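Local coordinates for high-affinity zinc uptake system protein znuA (Streptococcus suis, PDB 3MFQ), which binds zinc and, as a solute-binding protein of the TroA/ZnuA family, probably hands captured metal ions to an ABC transporter for uptake, at residues 83-88 with 109-114; 16-21 with 263-268. One frame throughout, in Å; residues are numbered along the deposited sequence.

Contact 1 (83-88 with 109-114); sequences KNFNAK and IPLYKS
The ring of F85 reaches S114 because its CG stands anti to the carbonyl carbon (chi1 -67°), which carries the ring out of the 83-88 loop to the first turns of helix 109-123. In S114, OG is anti to the backbone N (chi1 179°) and points back at the loop. The hydroxyl therefore comes to the rim of the ring, not over a face: OG lies in the ring plane, with F85 CE1 3.5 Å from S114 OG and F85 CD1 3.8 Å from the same atom. L111, one turn earlier, supplies a different surface. Its CG sits over one face of F85, 4.1 Å above the ring plane and displaced toward the rim, while F85 CZ is 4.0 Å from L111 CB. The leading CE1-CZ side of the ring also reaches the backbone, where F85 CZ is 3.5 Å from L111 O. This is van der Waals packing of an aromatic side chain against a helix surface; it buries about 160 Å². N84 adds a marginal touch from a poorly ordered side chain, its CB 4.2 Å from S114 OG. The turn that sets L111 and S114 three residues apart is helical, as the S114 N to P110 O bond of 3.0 Å attests. Around this surface contact, F85 also meets F105 edge-to-face and touches L90, and L111 packs on F105 as well, which makes a small apolar cluster beside the start of the helix. Other residues of 109-114 turn to helix 131-156: I109 packs on L148, Y112 on Y141, and K113 forms a salt bridge with D146.

Contact 2 (16-21 with 263-268); sequences LNDMVY and GDTFID
The carboxylate of D18 meets the N-terminus of helix 266-281, whose N-cap residue is T265. In the first shell, F266 N donates to D18 OD2 at 2.7 Å with an N-H...O angle of 160°. The bond is nearly straight at the hydrogen, but the donor approaches from above the carboxylate, 51° out of its plane. A water extends the grip by one residue: it donates to D18 OD2 at 2.6 Å and accepts from I267 N at 3.2 Å. One carboxylate oxygen thus serves two successive amides of the first helical turn, one directly and one through the water. T265 provides the capping bond proper, a weak one from D268 N to T265 OG1 at 3.4 Å. The T265 side chain also crosses that of D18 at a slant, with T265 CB 3.6 Å from D18 OD2. Amides at a helix start would tend to stabilise a negative charge here. Further out, the placement of D18 follows from its own helix: with CG anti to the backbone N (chi1 177°), the carboxylate extends from helix 14-24 to the start of helix 266-281. Q22, one turn on, holds the second oxygen, its NE2 bonding D18 OD1, and L256 touches the side chain. The contact is buried and joins helix 14-24, the first of the chain, to helix 266-281, the last. F266 turns its ring away from D18 toward Y141 and L145 of helix 131-156, leaving its CB beside the carboxylate, with F266 CB 3.2 Å from D18 OD2.

Contacts 1 and 2 lie with their centres 18 Å apart and are connected through Y112. On helix 109-123 this residue points away from the 83-88 loop, and its ring stacks on that of F266, with Y112 CD2 3.5 Å from F266 CE2. Y112 OH also packs on helix 14-24, 4.0 Å from M19 CB. Helix 109-123 thus carries contact 1 on one side and meets both segments of contact 2 on another. The zinc ion, held by H41, H104, H170 and D254, lies about 13 Å from the F266 side chain. Neither contact supplies a ligand, although F105, which packs on contact 1, directly follows H104 in sequence.

Contact 1 (83-88 with 109-114)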
loop_
_atom_site.group_PDB
_atom_site.type_symbol
_atom_site.label_atom_id
_atom_site.label_comp_id
_atom_site.label_asym_id
_atom_site.label_seq_id
_atom_site.Cartn_x
_atom_site.Cartn_y
_atom_site.Cartn_z
ATOM N N LYS A 83 -4.727 14.892 0.233
ATOM C CA LYS A 83 -4.990 16.206 0.803
ATOM C C LYS A 83 -6.464 16.405 1.148
ATOM O O LYS A 83 -6.804 17.226 1.999
ATOM C CB LYS A 83 -4.509 17.305 -0.146
ATOM C CG LYS A 83 -4.934 17.104 -1.583
ATOM C CD LYS A 83 -4.545 18.295 -2.434
ATOM C CE LYS A 83 -5.260 19.553 -1.970
ATOM N NZ LYS A 83 -5.009 20.696 -2.890
ATOM N N ASN A 84 -7.332 15.642 0.492
ATOM C CA ASN A 84 -8.772 15.787 0.687
ATOM C C ASN A 84 -9.351 14.910 1.790
ATOM O O ASN A 84 -10.480 15.124 2.232
ATOM C CB ASN A 84 -9.527 15.530 -0.617
ATOM C CG ASN A 84 -9.792 16.800 -1.390
ATOM O OD1 ASN A 84 -9.079 17.794 -1.242
ATOM N ND2 ASN A 84 -10.824 16.778 -2.223
ATOM N N PHE A 85 -8.583 13.919 2.227
ATOM C CA PHE A 85 -9.041 13.025 3.282
ATOM C C PHE A 85 -9.561 13.816 4.477
ATOM O O PHE A 85 -9.104 14.928 4.745
ATOM C CB PHE A 85 -7.915 12.091 3.728
ATOM C CG PHE A 85 -7.491 11.105 2.677
ATOM C CD1 PHE A 85 -8.077 11.110 1.422
ATOM C CD2 PHE A 85 -6.506 10.171 2.944
ATOM C CE1 PHE A 85 -7.686 10.203 0.455
ATOM C CE2 PHE A 85 -6.111 9.262 1.983
ATOM C CZ PHE A 85 -6.702 9.279 0.736
ATOM N N ASN A 86 -10.526 13.239 5.184
ATOM C CA ASN A 86 -11.041 13.839 6.406
ATOM C C ASN A 86 -10.630 13.013 7.610
ATOM O O ASN A 86 -10.065 11.930 7.464
ATOM C CB ASN A 86 -12.561 13.976 6.347
ATOM C CG ASN A 86 -13.015 14.911 5.244
ATOM O OD1 ASN A 86 -12.341 15.891 4.934
ATOM N ND2 ASN A 86 -14.159 14.613 4.645
ATOM N N ALA A 87 -10.909 13.525 8.800
ATOM C CA ALA A 87 -10.499 12.854 10.025
ATOM C C ALA A 87 -10.992 11.414 10.061
ATOM O O ALA A 87 -10.204 10.481 10.214
ATOM C CB ALA A 87 -11.001 13.621 11.239
ATOM N N LYS A 88 -12.300 11.241 9.909
ATOM C CA LYS A 88 -12.922 9.931 10.040
ATOM C C LYS A 88 -12.423 8.916 9.012
ATOM O O LYS A 88 -12.524 7.709 9.224
ATOM C CB LYS A 88 -14.442 10.058 9.982
ATOM C CG LYS A 88 -14.965 10.757 8.750
ATOM C CD LYS A 88 -16.483 10.693 8.722
ATOM C CE LYS A 88 -16.957 9.307 9.128
ATOM N NZ LYS A 88 -18.438 9.230 9.227
ATOM N N ILE A 109 -10.366 1.207 -1.274
ATOM C CA ILE A 109 -10.673 1.675 -2.622
ATOM C C ILE A 109 -11.324 3.061 -2.663
ATOM O O ILE A 109 -10.961 3.888 -3.498
ATOM C CB ILE A 109 -11.525 0.652 -3.399
ATOM C CG1 ILE A 109 -10.688 -0.590 -3.709
ATOM C CG2 ILE A 109 -12.058 1.263 -4.681
ATOM C CD1 ILE A 109 -11.408 -1.621 -4.537
ATOM N N PRO A 110 -12.285 3.322 -1.765
ATOM C CA PRO A 110 -12.859 4.670 -1.722
ATOM C C PRO A 110 -11.778 5.736 -1.548
ATOM O O PRO A 110 -11.751 6.727 -2.280
ATOM C CB PRO A 110 -13.756 4.621 -0.486
ATOM C CG PRO A 110 -14.150 3.199 -0.373
ATOM C CD PRO A 110 -12.962 2.406 -0.830
ATOM N N LEU A 111 -10.896 5.525 -0.579
ATOM C CA LEU A 111 -9.798 6.448 -0.327
ATOM C C LEU A 111 -8.886 6.585 -1.538
ATOM O O LEU A 111 -8.420 7.678 -1.850
ATOM C CB LEU A 111 -8.994 5.992 0.891
ATOM C CG LEU A 111 -9.426 6.607 2.223
ATOM C CD1 LEU A 111 -10.922 6.865 2.242
ATOM C CD2 LEU A 111 -9.005 5.727 3.390
ATOM N N TYR A 112 -8.635 5.473 -2.221
ATOM C CA TYR A 112 -7.778 5.497 -3.397
ATOM C C TYR A 112 -8.443 6.267 -4.534
ATOM O O TYR A 112 -7.796 7.047 -5.229
ATOM C CB TYR A 112 -7.416 4.080 -3.839
ATOM C CG TYR A 112 -6.253 4.026 -4.808
ATOM C CD1 TYR A 112 -4.953 4.241 -4.372
ATOM C CD2 TYR A 112 -6.456 3.757 -6.156
ATOM C CE1 TYR A 112 -3.888 4.193 -5.251
ATOM C CE2 TYR A 112 -5.396 3.705 -7.042
ATOM C CZ TYR A 112 -4.114 3.925 -6.583
ATOM O OH TYR A 112 -3.052 3.876 -7.459
ATOM N N LYS A 113 -9.741 6.048 -4.717
ATOM C CA LYS A 113 -10.502 6.800 -5.705
ATOM C C LYS A 113 -10.395 8.289 -5.413
ATOM O O LYS A 113 -10.352 9.110 -6.327
ATOM C CB LYS A 113 -11.968 6.375 -5.695
ATOM C CG LYS A 113 -12.215 4.964 -6.195
ATOM C CD LYS A 113 -13.674 4.579 -6.017
ATOM C CE LYS A 113 -14.596 5.542 -6.747
ATOM N NZ LYS A 113 -14.457 5.416 -8.221
ATOM N N SER A 114 -10.358 8.632 -4.130
ATOM C CA SER A 114 -10.183 10.016 -3.719
ATOM C C SER A 114 -8.834 10.531 -4.197
ATOM O O SER A 114 -8.750 11.587 -4.822
ATOM C CB SER A 114 -10.283 10.144 -2.199
ATOM O OG SER A 114 -10.089 11.486 -1.787
#

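Contact 2 (16-21 with 263-268)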
loop_
_atom_site.group_PDB
_atom_site.type_symbol
_atom_site.label_atom_id
_atom_site.label_comp_id
_atom_site.label_asym_id
_atom_site.label_seq_id
_atom_site.Cartn_x
_atom_site.Cartn_y
_atom_site.Cartn_z
ATOM N N LEU A 16 1.914 5.699 -7.401
ATOM C CA LEU A 16 1.630 6.917 -8.123
ATOM C C LEU A 16 2.069 6.751 -9.572
ATOM O O LEU A 16 1.327 7.108 -10.491
ATOM C CB LEU A 16 2.306 8.101 -7.433
ATOM C CG LEU A 16 1.987 8.114 -5.933
ATOM C CD1 LEU A 16 2.536 9.355 -5.252
ATOM C CD2 LEU A 16 0.487 7.988 -5.697
ATOM N N ASN A 17 3.255 6.172 -9.773
ATOM C CA ASN A 17 3.749 5.885 -11.120
ATOM C C ASN A 17 2.686 5.264 -12.027
ATOM O O ASN A 17 2.568 5.625 -13.195
ATOM C CB ASN A 17 4.978 4.973 -11.079
ATOM C CG ASN A 17 5.656 4.857 -12.435
ATOM O OD1 ASN A 17 6.016 5.866 -13.042
ATOM N ND2 ASN A 17 5.831 3.630 -12.917
ATOM N N ASP A 18 1.921 4.324 -11.484
ATOM C CA ASP A 18 0.838 3.693 -12.227
ATOM C C ASP A 18 -0.323 4.662 -12.424
ATOM O O ASP A 18 -0.776 4.891 -13.544
ATOM C CB ASP A 18 0.348 2.448 -11.491
ATOM C CG ASP A 18 -0.833 1.791 -12.177
ATOM O OD1 ASP A 18 -0.860 1.765 -13.426
ATOM O OD2 ASP A 18 -1.732 1.292 -11.466
ATOM N N MET A 19 -0.800 5.223 -11.319
ATOM C CA MET A 19 -1.921 6.151 -11.342
ATOM C C MET A 19 -1.788 7.181 -12.461
ATOM O O MET A 19 -2.645 7.268 -13.337
ATOM C CB MET A 19 -2.056 6.848 -9.982
ATOM C CG MET A 19 -3.269 7.765 -9.857
ATOM S SD MET A 19 -3.514 8.394 -8.182
ATOM C CE MET A 19 -1.935 9.173 -7.881
ATOM N N VAL A 20 -0.707 7.955 -12.432
ATOM C CA VAL A 20 -0.499 9.012 -13.417
ATOM C C VAL A 20 -0.571 8.489 -14.845
ATOM O O VAL A 20 -1.215 9.090 -15.701
ATOM C CB VAL A 20 0.845 9.727 -13.213
ATOM C CG1 VAL A 20 1.071 10.748 -14.313
ATOM C CG2 VAL A 20 0.874 10.400 -11.861
ATOM N N TYR A 21 0.094 7.372 -15.105
ATOM C CA TYR A 21 0.030 6.779 -16.427
ATOM C C TYR A 21 -1.412 6.461 -16.782
ATOM O O TYR A 21 -1.875 6.773 -17.875
ATOM C CB TYR A 21 0.874 5.512 -16.511
ATOM C CG TYR A 21 0.730 4.797 -17.834
ATOM C CD1 TYR A 21 1.305 5.313 -18.988
ATOM C CD2 TYR A 21 0.015 3.613 -17.933
ATOM C CE1 TYR A 21 1.176 4.667 -20.204
ATOM C CE2 TYR A 21 -0.119 2.958 -19.145
ATOM C CZ TYR A 21 0.464 3.489 -20.276
ATOM O OH TYR A 21 0.334 2.842 -21.483
ATOM N N GLY A 263 2.135 -7.976 -10.277
ATOM C CA GLY A 263 1.718 -6.853 -9.460
ATOM C C GLY A 263 2.063 -5.546 -10.148
ATOM O O GLY A 263 2.186 -4.507 -9.502
ATOM N N ASP A 264 2.223 -5.615 -11.467
ATOM C CA ASP A 264 2.595 -4.469 -12.293
ATOM C C ASP A 264 1.816 -3.204 -11.946
ATOM O O ASP A 264 2.380 -2.237 -11.436
ATOM C CB ASP A 264 2.387 -4.811 -13.769
ATOM C CG ASP A 264 2.742 -3.668 -14.687
ATOM O OD1 ASP A 264 3.720 -2.949 -14.389
ATOM O OD2 ASP A 264 2.047 -3.495 -15.710
ATOM N N THR A 265 0.521 -3.212 -12.235
ATOM C CA THR A 265 -0.322 -2.054 -11.978
ATOM C C THR A 265 -1.031 -2.199 -10.641
ATOM O O THR A 265 -0.927 -3.232 -9.980
ATOM C CB THR A 265 -1.368 -1.859 -13.088
ATOM O OG1 THR A 265 -2.379 -2.867 -12.978
ATOM C CG2 THR A 265 -0.713 -1.947 -14.457
ATOM N N PHE A 266 -1.759 -1.158 -10.252
ATOM C CA PHE A 266 -2.430 -1.130 -8.957
ATOM C C PHE A 266 -3.540 -2.168 -8.861
ATOM O O PHE A 266 -3.572 -2.969 -7.929
ATOM C CB PHE A 266 -2.990 0.265 -8.675
ATOM C CG PHE A 266 -3.874 0.325 -7.466
ATOM C CD1 PHE A 266 -3.329 0.447 -6.199
ATOM C CD2 PHE A 266 -5.250 0.252 -7.595
ATOM C CE1 PHE A 266 -4.142 0.498 -5.083
ATOM C CE2 PHE A 266 -6.070 0.303 -6.485
ATOM C CZ PHE A 266 -5.515 0.426 -5.225
ATOM N N ILE A 267 -4.451 -2.149 -9.827
ATOM C CA ILE A 267 -5.578 -3.071 -9.819
ATOM C C ILE A 267 -5.108 -4.518 -9.876
ATOM O O ILE A 267 -5.701 -5.395 -9.250
ATOM C CB ILE A 267 -6.545 -2.796 -10.983
ATOM C CG1 ILE A 267 -7.141 -1.394 -10.861
ATOM C CG2 ILE A 267 -7.651 -3.837 -11.014
ATOM C CD1 ILE A 267 -8.167 -1.074 -11.922
ATOM N N ASP A 268 -4.038 -4.766 -10.625
ATOM C CA ASP A 268 -3.476 -6.109 -10.718
ATOM C C ASP A 268 -2.791 -6.504 -9.416
ATOM O O ASP A 268 -2.935 -7.630 -8.945
ATOM C CB ASP A 268 -2.508 -6.211 -11.898
ATOM C CG ASP A 268 -3.218 -6.156 -13.238
ATOM O OD1 ASP A 268 -4.464 -6.259 -13.257
ATOM O OD2 ASP A 268 -2.536 -6.012 -14.273
HETATM O O HOH W 1 -4.224 0.450 -11.624
#